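Local coordinates for protein tyrocidine synthase 2 (Brevibacillus parabrevis, PDB 6TA8) that belongs to the modular nonribosomal peptide synthetases and includes a condensation domain, built on the two-lobed chloramphenicol acetyltransferase-like fold, at residues 38-42 / 361-366; 224-228 / 373-379; 324-328 / 356-361; 327-331 / 349-353. All coordinates share one frame; numbering follows the deposited sequence.

Contact 1. Residues 38-42 / 361-366; sequences TPIQK and EILRTL
Leu366 holds CG beside its backbone N and opposite the carbonyl carbon (chi1 -56°), and an extended second torsion (chi2 -178°) carries CD1 over to the ring of Pro39, 3.7 Å from CD of that proline. The two side chains cross at about a right angle. Pro39 carries most of the contact: its CG also meets Ile362 CG1 at 4.0 Å, while its CB lies beside the side chain of Thr365. The detail of that approach is doubtful, because Thr365 OG1 is modelled too near a backbone carbonyl of its own helix. Lys42, one turn after Pro39, runs past Thr365 in the opposite direction, its CD 4.0 Å from Thr365 O; the bend at its last torsion brings NZ to 4.1 Å from Leu366 CD2. No hydrogen bond joins the two segments; the polar bonds lie within each of them. Thr38 and Gln41 form a capping box at the start of helix 39-46, with a nearly straight bond of 2.9 Å from Thr38 N to Gln41 OE1 (169° at the hydrogen) and a weak return bond from Gln41 N to Thr38 OG1. Within 361-366, Arg364 NH1 reaches the syn side of Glu361 OE1 at 2.5 Å, a salt bridge lying in the guanidinium plane. Helix 201-212 packs beside both partners, Leu208 touching Pro39 and Ala212 touching Ile362, so the first turn of helix 39-46 and the weakly bonded helix 359-365 meet alongside a third helix.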
loop_
_atom_site.group_PDB
_atom_site.type_symbol
_atom_site.label_atom_id
_atom_site.label_comp_id
_atom_site.label_asym_id
_atom_site.label_seq_id
_atom_site.Cartn_x
_atom_site.Cartn_y
_atom_site.Cartn_z
ATOM N N THR A 38 7.443 -10.766 8.891
ATOM C CA THR A 38 6.912 -9.587 9.548
ATOM C C THR A 38 5.403 -9.738 9.749
ATOM O O THR A 38 4.772 -10.598 9.127
ATOM C CB THR A 38 7.228 -8.338 8.725
ATOM O OG1 THR A 38 6.627 -8.447 7.430
ATOM C CG2 THR A 38 8.730 -8.173 8.570
ATOM N N PRO A 39 4.803 -8.930 10.634
ATOM C CA PRO A 39 3.352 -9.063 10.866
ATOM C C PRO A 39 2.510 -8.944 9.607
ATOM O O PRO A 39 1.555 -9.713 9.437
ATOM C CB PRO A 39 3.057 -7.924 11.853
ATOM C CG PRO A 39 4.328 -7.741 12.590
ATOM C CD PRO A 39 5.427 -8.003 11.596
ATOM N N ILE A 40 2.831 -8.001 8.719
ATOM C CA ILE A 40 2.051 -7.860 7.493
ATOM C C ILE A 40 2.302 -9.040 6.562
ATOM O O ILE A 40 1.445 -9.382 5.737
ATOM C CB ILE A 40 2.362 -6.513 6.814
ATOM C CG1 ILE A 40 1.330 -6.209 5.726
ATOM C CG2 ILE A 40 3.774 -6.502 6.244
ATOM C CD1 ILE A 40 -0.101 -6.213 6.218
ATOM N N GLN A 41 3.462 -9.688 6.681
ATOM C CA GLN A 41 3.716 -10.900 5.915
ATOM C C GLN A 41 2.976 -12.092 6.508
ATOM O O GLN A 41 2.450 -12.930 5.766
ATOM C CB GLN A 41 5.218 -11.174 5.850
ATOM C CG GLN A 41 5.969 -10.254 4.901
ATOM C CD GLN A 41 7.471 -10.418 5.000
ATOM O OE1 GLN A 41 7.996 -10.826 6.037
ATOM N NE2 GLN A 41 8.174 -10.100 3.919
ATOM N N LYS A 42 2.923 -12.180 7.839
ATOM C CA LYS A 42 2.143 -13.231 8.486
ATOM C C LYS A 42 0.660 -13.081 8.176
ATOM O O LYS A 42 -0.047 -14.078 7.982
ATOM C CB LYS A 42 2.374 -13.203 9.997
ATOM C CG LYS A 42 3.468 -14.133 10.491
ATOM C CD LYS A 42 3.363 -14.334 11.997
ATOM C CE LYS A 42 4.322 -15.405 12.488
ATOM N NZ LYS A 42 5.739 -14.948 12.438
ATOM N N GLU A 361 -0.404 -4.874 15.515
ATOM C CA GLU A 361 -0.263 -6.224 14.985
ATOM C C GLU A 361 1.045 -6.885 15.401
ATOM O O GLU A 361 1.159 -8.112 15.301
ATOM C CB GLU A 361 -0.381 -6.212 13.462
ATOM C CG GLU A 361 -1.814 -6.101 12.968
ATOM C CD GLU A 361 -2.415 -7.445 12.616
ATOM O OE1 GLU A 361 -1.665 -8.336 12.165
ATOM O OE2 GLU A 361 -3.637 -7.620 12.807
ATOM N N ILE A 362 2.026 -6.111 15.871
ATOM C CA ILE A 362 3.205 -6.717 16.480
ATOM C C ILE A 362 2.818 -7.448 17.756
ATOM O O ILE A 362 3.399 -8.487 18.091
ATOM C CB ILE A 362 4.286 -5.650 16.744
ATOM C CG1 ILE A 362 4.673 -4.940 15.448
ATOM C CG2 ILE A 362 5.519 -6.272 17.374
ATOM C CD1 ILE A 362 5.767 -3.909 15.630
ATOM N N LEU A 363 1.821 -6.931 18.477
ATOM C CA LEU A 363 1.401 -7.539 19.733
ATOM C C LEU A 363 0.624 -8.834 19.530
ATOM O O LEU A 363 0.572 -9.657 20.450
ATOM C CB LEU A 363 0.555 -6.549 20.537
ATOM C CG LEU A 363 1.303 -5.438 21.279
ATOM C CD1 LEU A 363 0.343 -4.344 21.727
ATOM C CD2 LEU A 363 2.070 -6.001 22.466
ATOM N N ARG A 364 0.022 -9.038 18.358
ATOM C CA ARG A 364 -0.765 -10.238 18.104
ATOM C C ARG A 364 -0.051 -11.258 17.227
ATOM O O ARG A 364 -0.565 -12.369 17.059
ATOM C CB ARG A 364 -2.108 -9.874 17.455
ATOM C CG ARG A 364 -1.989 -9.170 16.119
ATOM C CD ARG A 364 -3.336 -9.082 15.419
ATOM N NE ARG A 364 -3.852 -10.395 15.047
ATOM C CZ ARG A 364 -3.615 -10.987 13.881
ATOM N NH1 ARG A 364 -2.861 -10.389 12.970
ATOM N NH2 ARG A 364 -4.129 -12.183 13.626
ATOM N N THR A 365 1.108 -10.920 16.670
ATOM C CA THR A 365 1.820 -11.821 15.774
ATOM C C THR A 365 3.241 -12.140 16.209
ATOM O O THR A 365 3.753 -13.200 15.843
ATOM C CB THR A 365 1.865 -11.239 14.352
ATOM O OG1 THR A 365 2.268 -9.866 14.406
ATOM C CG2 THR A 365 0.500 -11.338 13.690
ATOM N N LEU A 366 3.892 -11.263 16.978
ATOM C CA LEU A 366 5.291 -11.448 17.333
ATOM C C LEU A 366 5.567 -11.484 18.829
ATOM O O LEU A 366 6.576 -12.074 19.231
ATOM C CB LEU A 366 6.154 -10.337 16.712
ATOM C CG LEU A 366 6.080 -10.156 15.195
ATOM C CD1 LEU A 366 7.025 -9.048 14.754
ATOM C CD2 LEU A 366 6.399 -11.458 14.477
#

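Contact 2. Residues 224-228 / 373-379; sequences WHNLE and PPLAFTL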
loop_
_atom_site.group_PDB
_atom_site.type_symbol
_atom_site.label_atom_id
_atom_site.label_comp_id
_atom_site.label_asym_id
_atom_site.label_seq_id
_atom_site.Cartn_x
_atom_site.Cartn_y
_atom_site.Cartn_z
ATOM N N TRP A 224 -4.593 -0.036 23.718
ATOM C CA TRP A 224 -5.315 -0.911 22.800
ATOM C C TRP A 224 -6.406 -1.699 23.512
ATOM O O TRP A 224 -7.445 -1.996 22.912
ATOM C CB TRP A 224 -4.343 -1.861 22.101
ATOM C CG TRP A 224 -3.283 -1.169 21.298
ATOM C CD1 TRP A 224 -1.945 -1.142 21.560
ATOM C CD2 TRP A 224 -3.473 -0.406 20.099
ATOM N NE1 TRP A 224 -1.289 -0.410 20.600
ATOM C CE2 TRP A 224 -2.204 0.052 19.692
ATOM C CE3 TRP A 224 -4.590 -0.066 19.331
ATOM C CZ2 TRP A 224 -2.022 0.833 18.552
ATOM C CZ3 TRP A 224 -4.408 0.709 18.199
ATOM C CH2 TRP A 224 -3.133 1.149 17.821
ATOM N N HIS A 225 -6.193 -2.049 24.784
ATOM C CA HIS A 225 -7.237 -2.729 25.545
ATOM C C HIS A 225 -8.380 -1.778 25.875
ATOM O O HIS A 225 -9.552 -2.168 25.834
ATOM C CB HIS A 225 -6.654 -3.330 26.822
ATOM C CG HIS A 225 -7.660 -4.048 27.665
ATOM N ND1 HIS A 225 -8.253 -5.229 27.273
ATOM C CD2 HIS A 225 -8.177 -3.754 28.882
ATOM C CE1 HIS A 225 -9.093 -5.630 28.211
ATOM N NE2 HIS A 225 -9.066 -4.752 29.198
ATOM N N ASN A 226 -8.056 -0.527 26.214
ATOM C CA ASN A 226 -9.095 0.474 26.434
ATOM C C ASN A 226 -9.908 0.702 25.167
ATOM O O ASN A 226 -11.128 0.883 25.226
ATOM C CB ASN A 226 -8.469 1.786 26.911
ATOM C CG ASN A 226 -9.483 2.912 27.028
ATOM O OD1 ASN A 226 -9.849 3.543 26.035
ATOM N ND2 ASN A 226 -9.935 3.174 28.249
ATOM N N LEU A 227 -9.248 0.689 24.008
ATOM C CA LEU A 227 -9.961 0.901 22.755
ATOM C C LEU A 227 -10.910 -0.252 22.451
ATOM O O LEU A 227 -12.018 -0.032 21.950
ATOM C CB LEU A 227 -8.960 1.099 21.616
ATOM C CG LEU A 227 -9.522 1.542 20.263
ATOM C CD1 LEU A 227 -9.850 3.031 20.264
ATOM C CD2 LEU A 227 -8.553 1.207 19.141
ATOM N N GLU A 228 -10.513 -1.487 22.762
ATOM C CA GLU A 228 -11.333 -2.625 22.367
ATOM C C GLU A 228 -12.563 -2.815 23.244
ATOM O O GLU A 228 -13.485 -3.529 22.837
ATOM C CB GLU A 228 -10.501 -3.907 22.369
ATOM C CG GLU A 228 -9.456 -3.945 21.277
ATOM C CD GLU A 228 -8.730 -5.265 21.222
ATOM O OE1 GLU A 228 -9.135 -6.195 21.950
ATOM O OE2 GLU A 228 -7.752 -5.368 20.454
ATOM N N PRO A 373 -2.753 -7.030 30.840
ATOM C CA PRO A 373 -4.162 -6.815 30.499
ATOM C C PRO A 373 -4.568 -7.721 29.353
ATOM O O PRO A 373 -3.941 -7.697 28.283
ATOM C CB PRO A 373 -4.212 -5.333 30.087
ATOM C CG PRO A 373 -2.880 -4.755 30.488
ATOM C CD PRO A 373 -1.926 -5.894 30.398
ATOM N N PRO A 374 -5.602 -8.547 29.539
ATOM C CA PRO A 374 -5.978 -9.509 28.491
ATOM C C PRO A 374 -6.410 -8.845 27.193
ATOM O O PRO A 374 -7.587 -8.515 27.016
ATOM C CB PRO A 374 -7.134 -10.292 29.130
ATOM C CG PRO A 374 -6.968 -10.091 30.605
ATOM C CD PRO A 374 -6.413 -8.708 30.756
ATOM N N LEU A 375 -5.463 -8.644 26.280
ATOM C CA LEU A 375 -5.772 -8.113 24.959
ATOM C C LEU A 375 -6.271 -9.249 24.073
ATOM O O LEU A 375 -5.576 -10.256 23.897
ATOM C CB LEU A 375 -4.540 -7.446 24.349
ATOM C CG LEU A 375 -4.767 -6.206 23.478
ATOM C CD1 LEU A 375 -3.438 -5.605 23.048
ATOM C CD2 LEU A 375 -5.620 -6.532 22.266
ATOM N N ALA A 376 -7.470 -9.088 23.517
ATOM C CA ALA A 376 -8.096 -10.131 22.718
ATOM C C ALA A 376 -8.156 -9.814 21.230
ATOM O O ALA A 376 -8.450 -10.719 20.440
ATOM C CB ALA A 376 -9.517 -10.411 23.230
ATOM N N PHE A 377 -7.881 -8.573 20.831
ATOM C CA PHE A 377 -7.935 -8.149 19.431
ATOM C C PHE A 377 -9.293 -8.486 18.817
ATOM O O PHE A 377 -9.411 -9.316 17.917
ATOM C CB PHE A 377 -6.799 -8.781 18.621
ATOM C CG PHE A 377 -5.451 -8.661 19.268
ATOM C CD1 PHE A 377 -4.674 -7.531 19.077
ATOM C CD2 PHE A 377 -4.958 -9.681 20.065
ATOM C CE1 PHE A 377 -3.433 -7.419 19.671
ATOM C CE2 PHE A 377 -3.718 -9.576 20.662
ATOM C CZ PHE A 377 -2.955 -8.441 20.466
ATOM N N THR A 378 -10.331 -7.820 19.326
ATOM C CA THR A 378 -11.704 -8.110 18.934
ATOM C C THR A 378 -12.234 -7.189 17.843
ATOM O O THR A 378 -13.292 -7.481 17.273
ATOM C CB THR A 378 -12.634 -8.029 20.151
ATOM O OG1 THR A 378 -12.597 -6.705 20.698
ATOM C CG2 THR A 378 -12.208 -9.024 21.216
ATOM N N LEU A 379 -11.538 -6.098 17.539
ATOM C CA LEU A 379 -12.013 -5.156 16.533
ATOM C C LEU A 379 -11.826 -5.743 15.139
ATOM O O LEU A 379 -10.704 -6.070 14.738
ATOM C CB LEU A 379 -11.270 -3.828 16.662
ATOM C CG LEU A 379 -11.949 -2.719 17.470
ATOM C CD1 LEU A 379 -12.300 -3.198 18.867
ATOM C CD2 LEU A 379 -11.055 -1.491 17.532
#
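His225 and Leu375 bring the backbones to 5.6 Å between their CA atoms, and Glu228 and Leu379 to 6.4 Å, so the irregular segment 373-379 follows one turn of helix 221-229. Midway, Phe377 takes up a backbone conformation of positive phi (54°), and the loop bends around the end of the Glu228 side chain. That chain is extended beyond CG and pushes its carboxylate toward the bend: OE1 accepts a weak hydrogen bond from Thr378 N (3.3 Å, 154° at the hydrogen) and lies 2.9 Å from Phe377 N. The other oxygen, OE2, is pressed against Leu375 CD2 at 3.0 Å and has a weak hydrogen bond with Tyr360 OH, so both oxygens of this acid are engaged. Leu375 is shared out by branch. CD2 also sits over the centre of the Phe377 ring, 3.4 Å above its plane, whereas CD1 reaches Trp224 CB at 4.0 Å; the indole nitrogen of Trp224 turns elsewhere, to Glu220. At the far end Leu379 sets CD1 against Glu228, 3.7 Å from its CA, and sends CD2 against Leu227 CD2, the two leucines crossing at about a right angle. His225 completes the other end, its ring lying beside Pro373 and Pro374 near the surface. The carboxylate of Glu228 thus meets the backbone where the loop turns at Phe377, in the connection from helix 359-365 to strand 383-390 within the C-terminal lobe of a chloramphenicol acetyltransferase-like condensation domain.

Contact 3. Residues 324-328 / 356-361; sequences TSQYP and KGIGYE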
loop_
_atom_site.group_PDB
_atom_site.type_symbol
_atom_site.label_atom_id
_atom_site.label_comp_id
_atom_site.label_asym_id
_atom_site.label_seq_id
_atom_site.Cartn_x
_atom_site.Cartn_y
_atom_site.Cartn_z
ATOM N N THR A 324 4.128 -2.279 5.561
ATOM C CA THR A 324 2.787 -1.792 5.868
ATOM C C THR A 324 2.351 -2.211 7.266
ATOM O O THR A 324 2.462 -3.381 7.644
ATOM C CB THR A 324 1.793 -2.311 4.826
ATOM O OG1 THR A 324 2.028 -1.657 3.574
ATOM C CG2 THR A 324 0.359 -2.048 5.268
ATOM N N SER A 325 1.862 -1.244 8.037
ATOM C CA SER A 325 1.333 -1.482 9.372
ATOM C C SER A 325 -0.161 -1.194 9.372
ATOM O O SER A 325 -0.589 -0.117 8.943
ATOM C CB SER A 325 2.041 -0.608 10.409
ATOM O OG SER A 325 1.586 0.733 10.340
ATOM N N GLN A 326 -0.947 -2.153 9.849
ATOM C CA GLN A 326 -2.394 -2.024 9.922
ATOM C C GLN A 326 -2.832 -1.926 11.376
ATOM O O GLN A 326 -2.312 -2.636 12.242
ATOM C CB GLN A 326 -3.088 -3.210 9.244
ATOM C CG GLN A 326 -2.919 -3.249 7.733
ATOM C CD GLN A 326 -3.498 -4.505 7.113
ATOM O OE1 GLN A 326 -3.554 -5.557 7.750
ATOM N NE2 GLN A 326 -3.933 -4.402 5.862
ATOM N N TYR A 327 -3.796 -1.039 11.640
ATOM C CA TYR A 327 -4.294 -0.842 12.993
ATOM C C TYR A 327 -5.668 -0.206 12.924
ATOM O O TYR A 327 -5.885 0.676 12.083
ATOM C CB TYR A 327 -3.345 0.035 13.819
ATOM C CG TYR A 327 -3.033 1.382 13.205
ATOM C CD1 TYR A 327 -2.091 1.503 12.193
ATOM C CD2 TYR A 327 -3.667 2.534 13.651
ATOM C CE1 TYR A 327 -1.800 2.728 11.631
ATOM C CE2 TYR A 327 -3.378 3.768 13.096
ATOM C CZ TYR A 327 -2.443 3.857 12.087
ATOM O OH TYR A 327 -2.144 5.078 11.529
ATOM N N PRO A 328 -6.608 -0.614 13.775
ATOM C CA PRO A 328 -7.958 -0.046 13.711
ATOM C C PRO A 328 -8.028 1.342 14.333
ATOM O O PRO A 328 -7.392 1.629 15.349
ATOM C CB PRO A 328 -8.797 -1.053 14.506
ATOM C CG PRO A 328 -7.835 -1.636 15.483
ATOM C CD PRO A 328 -6.498 -1.678 14.789
ATOM N N LYS A 356 2.065 5.638 15.449
ATOM C CA LYS A 356 1.312 5.383 14.217
ATOM C C LYS A 356 0.799 3.945 14.159
ATOM O O LYS A 356 0.786 3.314 13.101
ATOM C CB LYS A 356 2.152 5.709 12.980
ATOM C CG LYS A 356 2.792 7.088 13.011
ATOM C CD LYS A 356 1.774 8.178 12.722
ATOM C CE LYS A 356 2.460 9.459 12.277
ATOM N NZ LYS A 356 3.405 9.214 11.151
ATOM N N GLY A 357 0.385 3.419 15.312
ATOM C CA GLY A 357 -0.238 2.109 15.374
ATOM C C GLY A 357 0.625 0.953 14.924
ATOM O O GLY A 357 0.093 -0.120 14.628
ATOM N N ILE A 358 1.946 1.133 14.868
ATOM C CA ILE A 358 2.816 0.045 14.428
ATOM C C ILE A 358 2.788 -1.108 15.425
ATOM O O ILE A 358 2.969 -2.271 15.043
ATOM C CB ILE A 358 4.250 0.561 14.198
ATOM C CG1 ILE A 358 5.127 -0.533 13.581
ATOM C CG2 ILE A 358 4.864 1.061 15.500
ATOM C CD1 ILE A 358 6.581 -0.140 13.430
ATOM N N GLY A 359 2.540 -0.820 16.701
ATOM C CA GLY A 359 2.604 -1.844 17.726
ATOM C C GLY A 359 1.392 -2.742 17.838
ATOM O O GLY A 359 1.442 -3.719 18.592
ATOM N N TYR A 360 0.312 -2.450 17.110
ATOM C CA TYR A 360 -0.911 -3.237 17.255
ATOM C C TYR A 360 -0.700 -4.677 16.802
ATOM O O TYR A 360 -0.808 -5.614 17.601
ATOM C CB TYR A 360 -2.056 -2.591 16.470
ATOM C CG TYR A 360 -3.377 -3.303 16.663
ATOM C CD1 TYR A 360 -4.167 -3.046 17.774
ATOM C CD2 TYR A 360 -3.830 -4.240 15.741
ATOM C CE1 TYR A 360 -5.372 -3.695 17.962
ATOM C CE2 TYR A 360 -5.034 -4.895 15.920
ATOM C CZ TYR A 360 -5.802 -4.618 17.034
ATOM O OH TYR A 360 -7.002 -5.263 17.224
ATOM N N GLU A 361 -0.404 -4.874 15.515
ATOM C CA GLU A 361 -0.263 -6.224 14.985
ATOM C C GLU A 361 1.045 -6.885 15.401
ATOM O O GLU A 361 1.159 -8.112 15.301
ATOM C CB GLU A 361 -0.381 -6.212 13.462
ATOM C CG GLU A 361 -1.814 -6.101 12.968
ATOM C CD GLU A 361 -2.415 -7.445 12.616
ATOM O OE1 GLU A 361 -1.665 -8.336 12.165
ATOM O OE2 GLU A 361 -3.637 -7.620 12.807
#
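Tyr327 lies against the backbone of Lys356 and Gly357 along its whole length. Its CB is 3.5 Å from Gly357 O and 3.9 Å from Tyr360 CB. CG sits beneath Gly357 CA, which rests over one face of the ring, 3.7 Å from the centroid and 16° off the normal, a CH-pi contact; lacking a side chain, Gly357 can come down this closely. CD2 meets the same CA, while CD1 and CE1 turn to the Lys356 carbonyl, whose oxygen is 3.0 Å from CE1. Tyr327 CZ follows at 3.4 Å from Lys356 O, and Tyr327 OH ends 3.8 Å from that oxygen. With CG placed between the backbone N and the carbonyl carbon (chi1 55°), the ring spreads across this turn. Next along the strand, Pro328 repeats the theme with roles exchanged: its CD stands almost exactly over the centre of the Tyr360 ring, 3.6 Å from the centroid and 7° off the normal. Ser325 CB packs on Ile358, and its OG is buried without a polar partner in the model. Glu361 CG touches Gln326 O. Strand 325-332, an edge strand of a six-strand mixed sheet, bonds antiparallel to strand 297-304 through Ser325 with Gly304 and Tyr327 with Leu302. The turn 356-358 and the start of helix 359-365 lie against its first residues, and helix 39-46 adds Ile40 and Trp43 against Gln326.

Contact 4. Residues 327-331 / 349-353; sequences YPVVL and NLRRI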
loop_
_atom_site.group_PDB
_atom_site.type_symbol
_atom_site.label_atom_id
_atom_site.label_comp_id
_atom_site.label_asym_id
_atom_site.label_seq_id
_atom_site.Cartn_x
_atom_site.Cartn_y
_atom_site.Cartn_z
ATOM N N TYR A 327 -3.796 -1.039 11.640
ATOM C CA TYR A 327 -4.294 -0.842 12.993
ATOM C C TYR A 327 -5.668 -0.206 12.924
ATOM O O TYR A 327 -5.885 0.676 12.083
ATOM C CB TYR A 327 -3.345 0.035 13.819
ATOM C CG TYR A 327 -3.033 1.382 13.205
ATOM C CD1 TYR A 327 -2.091 1.503 12.193
ATOM C CD2 TYR A 327 -3.667 2.534 13.651
ATOM C CE1 TYR A 327 -1.800 2.728 11.631
ATOM C CE2 TYR A 327 -3.378 3.768 13.096
ATOM C CZ TYR A 327 -2.443 3.857 12.087
ATOM O OH TYR A 327 -2.144 5.078 11.529
ATOM N N PRO A 328 -6.608 -0.614 13.775
ATOM C CA PRO A 328 -7.958 -0.046 13.711
ATOM C C PRO A 328 -8.028 1.342 14.333
ATOM O O PRO A 328 -7.392 1.629 15.349
ATOM C CB PRO A 328 -8.797 -1.053 14.506
ATOM C CG PRO A 328 -7.835 -1.636 15.483
ATOM C CD PRO A 328 -6.498 -1.678 14.789
ATOM N N VAL A 329 -8.819 2.205 13.701
ATOM C CA VAL A 329 -9.081 3.557 14.179
ATOM C C VAL A 329 -10.584 3.700 14.369
ATOM O O VAL A 329 -11.365 3.310 13.491
ATOM C CB VAL A 329 -8.542 4.622 13.205
ATOM C CG1 VAL A 329 -8.965 6.017 13.643
ATOM C CG2 VAL A 329 -7.028 4.527 13.101
ATOM N N VAL A 330 -10.988 4.249 15.511
ATOM C CA VAL A 330 -12.394 4.373 15.876
ATOM C C VAL A 330 -12.813 5.823 15.674
ATOM O O VAL A 330 -12.404 6.712 16.428
ATOM C CB VAL A 330 -12.640 3.916 17.320
ATOM C CG1 VAL A 330 -14.104 4.098 17.694
ATOM C CG2 VAL A 330 -12.216 2.469 17.484
ATOM N N LEU A 331 -13.631 6.064 14.654
ATOM C CA LEU A 331 -14.156 7.393 14.378
ATOM C C LEU A 331 -15.451 7.616 15.148
ATOM O O LEU A 331 -16.242 6.692 15.352
ATOM C CB LEU A 331 -14.398 7.579 12.880
ATOM C CG LEU A 331 -13.196 7.322 11.970
ATOM C CD1 LEU A 331 -13.590 7.467 10.508
ATOM C CD2 LEU A 331 -12.055 8.264 12.319
ATOM N N ASN A 349 -7.749 12.436 18.164
ATOM C CA ASN A 349 -7.972 10.997 18.249
ATOM C C ASN A 349 -6.759 10.223 17.747
ATOM O O ASN A 349 -6.361 9.221 18.352
ATOM C CB ASN A 349 -9.225 10.618 17.457
ATOM C CG ASN A 349 -9.414 9.119 17.338
ATOM O OD1 ASN A 349 -9.107 8.365 18.260
ATOM N ND2 ASN A 349 -9.926 8.678 16.194
ATOM N N LEU A 350 -6.153 10.681 16.649
ATOM C CA LEU A 350 -5.004 9.983 16.085
ATOM C C LEU A 350 -3.714 10.291 16.839
ATOM O O LEU A 350 -2.800 9.460 16.852
ATOM C CB LEU A 350 -4.852 10.336 14.605
ATOM C CG LEU A 350 -6.009 9.882 13.710
ATOM C CD1 LEU A 350 -5.984 10.610 12.377
ATOM C CD2 LEU A 350 -5.977 8.376 13.500
ATOM N N ARG A 351 -3.619 11.467 17.465
ATOM C CA ARG A 351 -2.455 11.763 18.293
ATOM C C ARG A 351 -2.388 10.849 19.510
ATOM O O ARG A 351 -1.295 10.549 20.000
ATOM C CB ARG A 351 -2.473 13.227 18.728
ATOM C CG ARG A 351 -2.426 14.224 17.581
ATOM C CD ARG A 351 -1.077 14.215 16.886
ATOM N NE ARG A 351 -0.998 15.237 15.846
ATOM C CZ ARG A 351 -1.077 14.986 14.543
ATOM N NH1 ARG A 351 -1.233 13.741 14.114
ATOM N NH2 ARG A 351 -0.997 15.980 13.669
ATOM N N ARG A 352 -3.543 10.400 20.006
ATOM C CA ARG A 352 -3.572 9.438 21.102
ATOM C C ARG A 352 -2.975 8.093 20.703
ATOM O O ARG A 352 -2.550 7.333 21.579
ATOM C CB ARG A 352 -5.012 9.255 21.590
ATOM C CG ARG A 352 -5.144 8.554 22.932
ATOM C CD ARG A 352 -6.595 8.211 23.244
ATOM N NE ARG A 352 -7.411 9.399 23.475
ATOM C CZ ARG A 352 -8.419 9.781 22.697
ATOM N NH1 ARG A 352 -8.747 9.068 21.627
ATOM N NH2 ARG A 352 -9.105 10.878 22.991
ATOM N N ILE A 353 -2.926 7.789 19.412
ATOM C CA ILE A 353 -2.370 6.510 18.953
ATOM C C ILE A 353 -0.850 6.553 19.074
ATOM O O ILE A 353 -0.223 7.526 18.619
ATOM C CB ILE A 353 -2.799 6.227 17.512
ATOM C CG1 ILE A 353 -4.313 6.396 17.368
ATOM C CG2 ILE A 353 -2.369 4.828 17.088
ATOM C CD1 ILE A 353 -4.860 5.949 16.028
#
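Tyr327 turns a ring edge to Ile353, whose CD1 lies near the ring plane, 3.9 Å from CE2; the turn at 356-357 takes one face. The second flat group, the amide of Asn349, comes up to the strand with its nitrogen foremost: ND2 is 3.2 Å from Val330 O and 3.8 Å from Val329 CG1. Asn349 gets there by placing CG anti to its backbone nitrogen (chi1 172°). Val329 stands in the middle and divides its methyls. CG1 meets Leu350 CD2 at 3.8 Å as well as the amide, and CG2 meets Ile353 CD1 at 3.9 Å, so that the isoleucine methyl touches both Val329 and the Tyr327 edge. Leu350 and Ile353 each cross Val329 at about a right angle. Behind Ile353 lie Tyr223 and Trp224 of helix 221-229, and Leu350 leans on Leu282 of helix 277-293. Apolar methyls make much of the contact, and at one end the Asn349 amide faces the strand backbone. Exclusion of water from between these methyls probably contributes to holding the last part of helix 339-351 and the residues after it on the strand.

The four contacts gather around the edge strand 325-332 and helix 359-365, all within the condensation domain. Contacts 3 and 4 use successive parts of that strand, share Tyr327 and Pro328, and have centres about 10 Å apart. Contact 1 shares Glu361 with contact 3, about 9 Å away between centres, and brings in helix 39-46 from far earlier in the chain. Contact 2 has its centre about 13 Å from the centres of contacts 3 and 4 and alternates along the sequence with contact 1, whereas contacts 3 and 4 fall within the spans of both. Tyr360, edge-to-face with Trp224 and Phe377, couples contacts 2 and 3, so sequence-distant helices and a loop converge on one sheet edge.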